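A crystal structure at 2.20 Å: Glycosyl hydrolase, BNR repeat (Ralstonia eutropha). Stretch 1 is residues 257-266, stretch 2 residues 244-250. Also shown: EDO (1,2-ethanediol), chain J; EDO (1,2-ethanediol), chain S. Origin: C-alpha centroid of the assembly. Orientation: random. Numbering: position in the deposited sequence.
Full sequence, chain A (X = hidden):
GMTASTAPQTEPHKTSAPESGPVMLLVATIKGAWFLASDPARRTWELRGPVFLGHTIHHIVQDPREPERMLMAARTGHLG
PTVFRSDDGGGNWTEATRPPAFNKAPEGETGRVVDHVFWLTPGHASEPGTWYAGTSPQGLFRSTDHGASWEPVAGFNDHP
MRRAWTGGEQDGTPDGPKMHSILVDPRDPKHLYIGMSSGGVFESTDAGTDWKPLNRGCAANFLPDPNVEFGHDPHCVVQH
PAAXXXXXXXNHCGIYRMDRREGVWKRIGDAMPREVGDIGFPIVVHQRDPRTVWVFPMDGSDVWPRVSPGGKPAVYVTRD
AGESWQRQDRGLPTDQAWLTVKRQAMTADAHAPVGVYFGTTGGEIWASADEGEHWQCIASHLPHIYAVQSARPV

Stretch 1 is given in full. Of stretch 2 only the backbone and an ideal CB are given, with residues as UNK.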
# COMPACT_ATOMS: atom_id res chain seq x y z
N ARG A 257 0.16 -4.76 15.44
CA ARG A 257 1.60 -4.95 15.37
C ARG A 257 1.88 -6.43 15.64
O ARG A 257 1.29 -7.03 16.55
CB ARG A 257 2.32 -4.10 16.40
CG ARG A 257 3.84 -4.19 16.31
CD ARG A 257 4.47 -3.48 17.46
NE ARG A 257 5.93 -3.64 17.45
CZ ARG A 257 6.63 -4.63 18.01
NH1 ARG A 257 6.04 -5.66 18.61
NH2 ARG A 257 7.94 -4.61 17.91
N MSE A 258 2.76 -7.02 14.85
CA MSE A 258 3.23 -8.38 15.07
C MSE A 258 4.76 -8.45 15.05
O MSE A 258 5.40 -7.95 14.14
CB MSE A 258 2.71 -9.36 14.01
CG MSE A 258 3.29 -10.77 14.12
SE MSE A 258 2.78 -12.03 12.78
CE MSE A 258 1.01 -12.43 13.29
N ASP A 259 5.32 -9.07 16.08
CA ASP A 259 6.71 -9.47 16.07
C ASP A 259 6.57 -10.90 15.54
O ASP A 259 5.97 -11.74 16.21
CB ASP A 259 7.31 -9.43 17.47
CG ASP A 259 8.76 -9.79 17.46
OD1 ASP A 259 9.15 -10.68 16.68
OD2 ASP A 259 9.51 -9.16 18.23
N ARG A 260 7.11 -11.17 14.35
CA ARG A 260 6.97 -12.50 13.72
C ARG A 260 7.45 -13.68 14.60
O ARG A 260 6.91 -14.78 14.50
CB ARG A 260 7.65 -12.52 12.35
CG ARG A 260 7.46 -13.80 11.53
CD ARG A 260 5.99 -14.08 11.17
NE ARG A 260 5.83 -15.46 10.77
CZ ARG A 260 5.44 -16.46 11.56
NH1 ARG A 260 5.16 -16.28 12.83
NH2 ARG A 260 5.34 -17.67 11.06
N ARG A 261 8.43 -13.44 15.47
CA ARG A 261 8.93 -14.48 16.38
C ARG A 261 7.83 -14.92 17.34
O ARG A 261 7.85 -16.06 17.78
CB ARG A 261 10.10 -14.00 17.22
CG ARG A 261 11.33 -13.45 16.47
CD ARG A 261 11.88 -12.38 17.37
NE ARG A 261 13.01 -11.63 16.85
CZ ARG A 261 13.32 -10.37 17.18
NH1 ARG A 261 12.54 -9.61 17.95
NH2 ARG A 261 14.42 -9.82 16.65
N GLU A 262 6.92 -14.02 17.70
CA GLU A 262 5.77 -14.34 18.55
C GLU A 262 4.63 -14.95 17.74
O GLU A 262 3.89 -15.76 18.25
CB GLU A 262 5.28 -13.09 19.31
CG GLU A 262 6.36 -12.44 20.20
CD GLU A 262 5.92 -11.16 20.91
OE1 GLU A 262 4.90 -10.53 20.53
OE2 GLU A 262 6.62 -10.78 21.87
N GLY A 263 4.47 -14.53 16.48
CA GLY A 263 3.42 -15.08 15.60
C GLY A 263 1.98 -14.67 15.90
O GLY A 263 1.06 -15.36 15.46
N VAL A 264 1.79 -13.55 16.60
CA VAL A 264 0.48 -13.03 16.96
C VAL A 264 0.38 -11.49 16.68
O VAL A 264 1.30 -10.71 16.96
CB VAL A 264 0.17 -13.37 18.44
CG1 VAL A 264 1.20 -12.73 19.36
CG2 VAL A 264 -1.26 -12.97 18.82
N TRP A 265 -0.71 -11.09 16.05
CA TRP A 265 -1.05 -9.68 15.86
C TRP A 265 -1.65 -9.21 17.17
O TRP A 265 -2.55 -9.86 17.70
CB TRP A 265 -2.10 -9.49 14.76
CG TRP A 265 -1.62 -9.86 13.39
CD1 TRP A 265 -1.89 -11.01 12.73
CD2 TRP A 265 -0.77 -9.08 12.53
NE1 TRP A 265 -1.27 -10.99 11.51
CE2 TRP A 265 -0.57 -9.83 11.36
CE3 TRP A 265 -0.17 -7.82 12.64
CZ2 TRP A 265 0.23 -9.38 10.30
CZ3 TRP A 265 0.63 -7.37 11.59
CH2 TRP A 265 0.82 -8.16 10.43
N LYS A 266 -1.13 -8.09 17.68
CA LYS A 266 -1.60 -7.41 18.89
C LYS A 266 -2.14 -6.05 18.52
O LYS A 266 -1.46 -5.28 17.88
CB LYS A 266 -0.46 -7.26 19.88
CG LYS A 266 0.02 -8.60 20.42
CD LYS A 266 1.11 -8.40 21.44
CE LYS A 266 1.57 -9.73 22.03
NZ LYS A 266 2.77 -9.46 22.84
N UNK A 244 12.97 -6.35 10.17
CA UNK A 244 12.00 -7.15 9.36
C UNK A 244 11.16 -8.23 10.10
O UNK A 244 10.21 -8.75 9.51
CB UNK A 244 12.78 -7.86 8.25
N UNK A 245 11.48 -8.54 11.36
CA UNK A 245 10.58 -9.35 12.20
C UNK A 245 9.30 -8.59 12.57
O UNK A 245 8.28 -9.23 12.87
CB UNK A 245 11.30 -9.79 13.47
N UNK A 246 9.35 -7.26 12.53
CA UNK A 246 8.20 -6.42 12.90
C UNK A 246 7.34 -6.06 11.69
O UNK A 246 7.83 -5.49 10.70
CB UNK A 246 8.68 -5.14 13.59
N UNK A 247 6.06 -6.41 11.78
CA UNK A 247 5.03 -6.10 10.78
C UNK A 247 3.95 -5.24 11.45
O UNK A 247 3.66 -5.41 12.63
CB UNK A 247 4.43 -7.38 10.19
N UNK A 248 3.42 -4.29 10.69
CA UNK A 248 2.30 -3.47 11.15
C UNK A 248 1.20 -3.59 10.13
O UNK A 248 1.46 -3.82 8.95
CB UNK A 248 2.71 -2.01 11.35
N UNK A 249 -0.05 -3.54 10.58
CA UNK A 249 -1.15 -3.47 9.61
C UNK A 249 -2.29 -2.58 10.06
O UNK A 249 -2.55 -2.45 11.26
CB UNK A 249 -1.69 -4.87 9.33
N UNK A 250 -2.92 -1.94 9.08
CA UNK A 250 -4.19 -1.24 9.25
C UNK A 250 -5.18 -2.26 8.69
O UNK A 250 -5.08 -2.65 7.54
CB UNK A 250 -4.24 0.12 8.55
C1 EDO J . 9.08 -6.88 21.00
O1 EDO J . 9.11 -7.09 19.57
C2 EDO J . 7.68 -6.57 21.55
O2 EDO J . 6.67 -7.54 21.17
C1 EDO S . 5.11 -19.17 16.01
O1 EDO S . 4.50 -18.70 14.81
C2 EDO S . 6.20 -18.21 16.45
O2 EDO S . 7.45 -18.50 15.80

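Residues 246-250 form a strand antiparallel to 257-259, with axes 4.7 Å apart at closest approach. Along the paired part, 246 and 248 point to one face of the sheet and 247 to the other.

Position 244 precedes the strand, with phi/psi of -60/-11 and nothing of stretch 1 within 5.5 Å of its ideal CB. Many residues would fit, proline among them because of its phi. It is Pro-244.

At position 245 the backbone O accepts a hydrogen bond from Arg-260 N (2.7 Å to 245 O). CA-to-CB points sideways, and the ideal CB lies 4.2 Å from Arg-261 NE. A short acidic or polar side chain would suit this guanidinium. The residue is Asp-245, and its OD2, lying over one face of the guanidinium, forms a salt bridge with Arg-261 NH2 at 3.0 Å. Arg-261 NH1 also bridges to Asp-259 OD2 (3.1 Å).

Position 246 pairs with Asp-259 without hydrogen bonds between them, its CB on the face shared with Arg-257 and Asp-259. The ideal CB is 4.4 Å from Arg-257 NH2. An aliphatic chain could pack on this arginine, and a polar one could address its charge. Ile-246 takes the first course: CG2 covers one face of the guanidinium, and CD1 comes within 3.3 Å of Arg-257 NH2 and 3.6 Å of Asp-259 OD2.

Position 247 is the hydrogen-bonded partner of Met-258: 247 N donates to Met-258 O and Met-258 N donates to 247 O, both at 2.9 Å. Its ideal CB sits 3.7 Å from Trp-265 CH2, so an apolar side chain is expected. Leu-247 makes this apolar contact, its closest atom being CB.

Position 248 returns to the Arg-257 face, opposite that residue in a non-hydrogen-bonded pair. The extended arginine offers both methylenes and a donor; an aromatic or a long aliphatic chain could pack there. Tyr-248 uses both features: Arg-257 CG lies over its ring, 3.9 Å from the centroid, while Arg-257 NE donates a weak hydrogen bond to Tyr-248 OH (3.4 Å).

At position 249 CA-to-CB points sideways, but the ideal CB is 4.1 Å from Trp-265 CZ3. A chain long enough to lie across the indole would suit, such as glutamine, methionine, lysine or arginine. Gln-249 does so, with CG 4.0 Å from the centroid of the six-membered ring of Trp-265 and NE2 3.4 Å from Trp-265 CE2, over one face.

Position 250 is beyond reach of stretch 1, which sets no preference; it is Gln-250.

Stretch 2 244-250: PDILYQQ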
# COMPACT_ATOMS: atom_id res chain seq x y z
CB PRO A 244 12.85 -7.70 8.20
CG PRO A 244 14.31 -7.51 8.64
CD PRO A 244 14.36 -6.47 9.69
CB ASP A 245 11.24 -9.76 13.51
CG ASP A 245 12.36 -10.77 13.32
OD1 ASP A 245 12.17 -11.77 12.59
OD2 ASP A 245 13.42 -10.55 13.93
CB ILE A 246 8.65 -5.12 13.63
CG1 ILE A 246 9.75 -5.42 14.67
CG2 ILE A 246 7.44 -4.40 14.26
CD1 ILE A 246 9.45 -6.57 15.68
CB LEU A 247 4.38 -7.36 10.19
CG LEU A 247 5.13 -8.15 9.10
CD1 LEU A 247 6.50 -8.53 9.54
CD2 LEU A 247 4.33 -9.39 8.73
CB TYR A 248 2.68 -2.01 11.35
CG TYR A 248 3.60 -1.72 12.54
CD1 TYR A 248 4.98 -1.75 12.39
CD2 TYR A 248 3.08 -1.34 13.78
CE1 TYR A 248 5.82 -1.43 13.45
CE2 TYR A 248 3.91 -1.00 14.84
CZ TYR A 248 5.29 -1.06 14.67
OH TYR A 248 6.15 -0.76 15.70
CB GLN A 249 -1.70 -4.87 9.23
CG GLN A 249 -2.38 -5.65 10.35
CD GLN A 249 -3.33 -6.70 9.84
OE1 GLN A 249 -4.28 -6.38 9.14
NE2 GLN A 249 -3.12 -7.97 10.22
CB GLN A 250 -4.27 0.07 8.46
CG GLN A 250 -5.62 0.72 8.54
CD GLN A 250 -6.06 1.19 9.94
OE1 GLN A 250 -5.74 2.31 10.35
NE2 GLN A 250 -6.87 0.37 10.64
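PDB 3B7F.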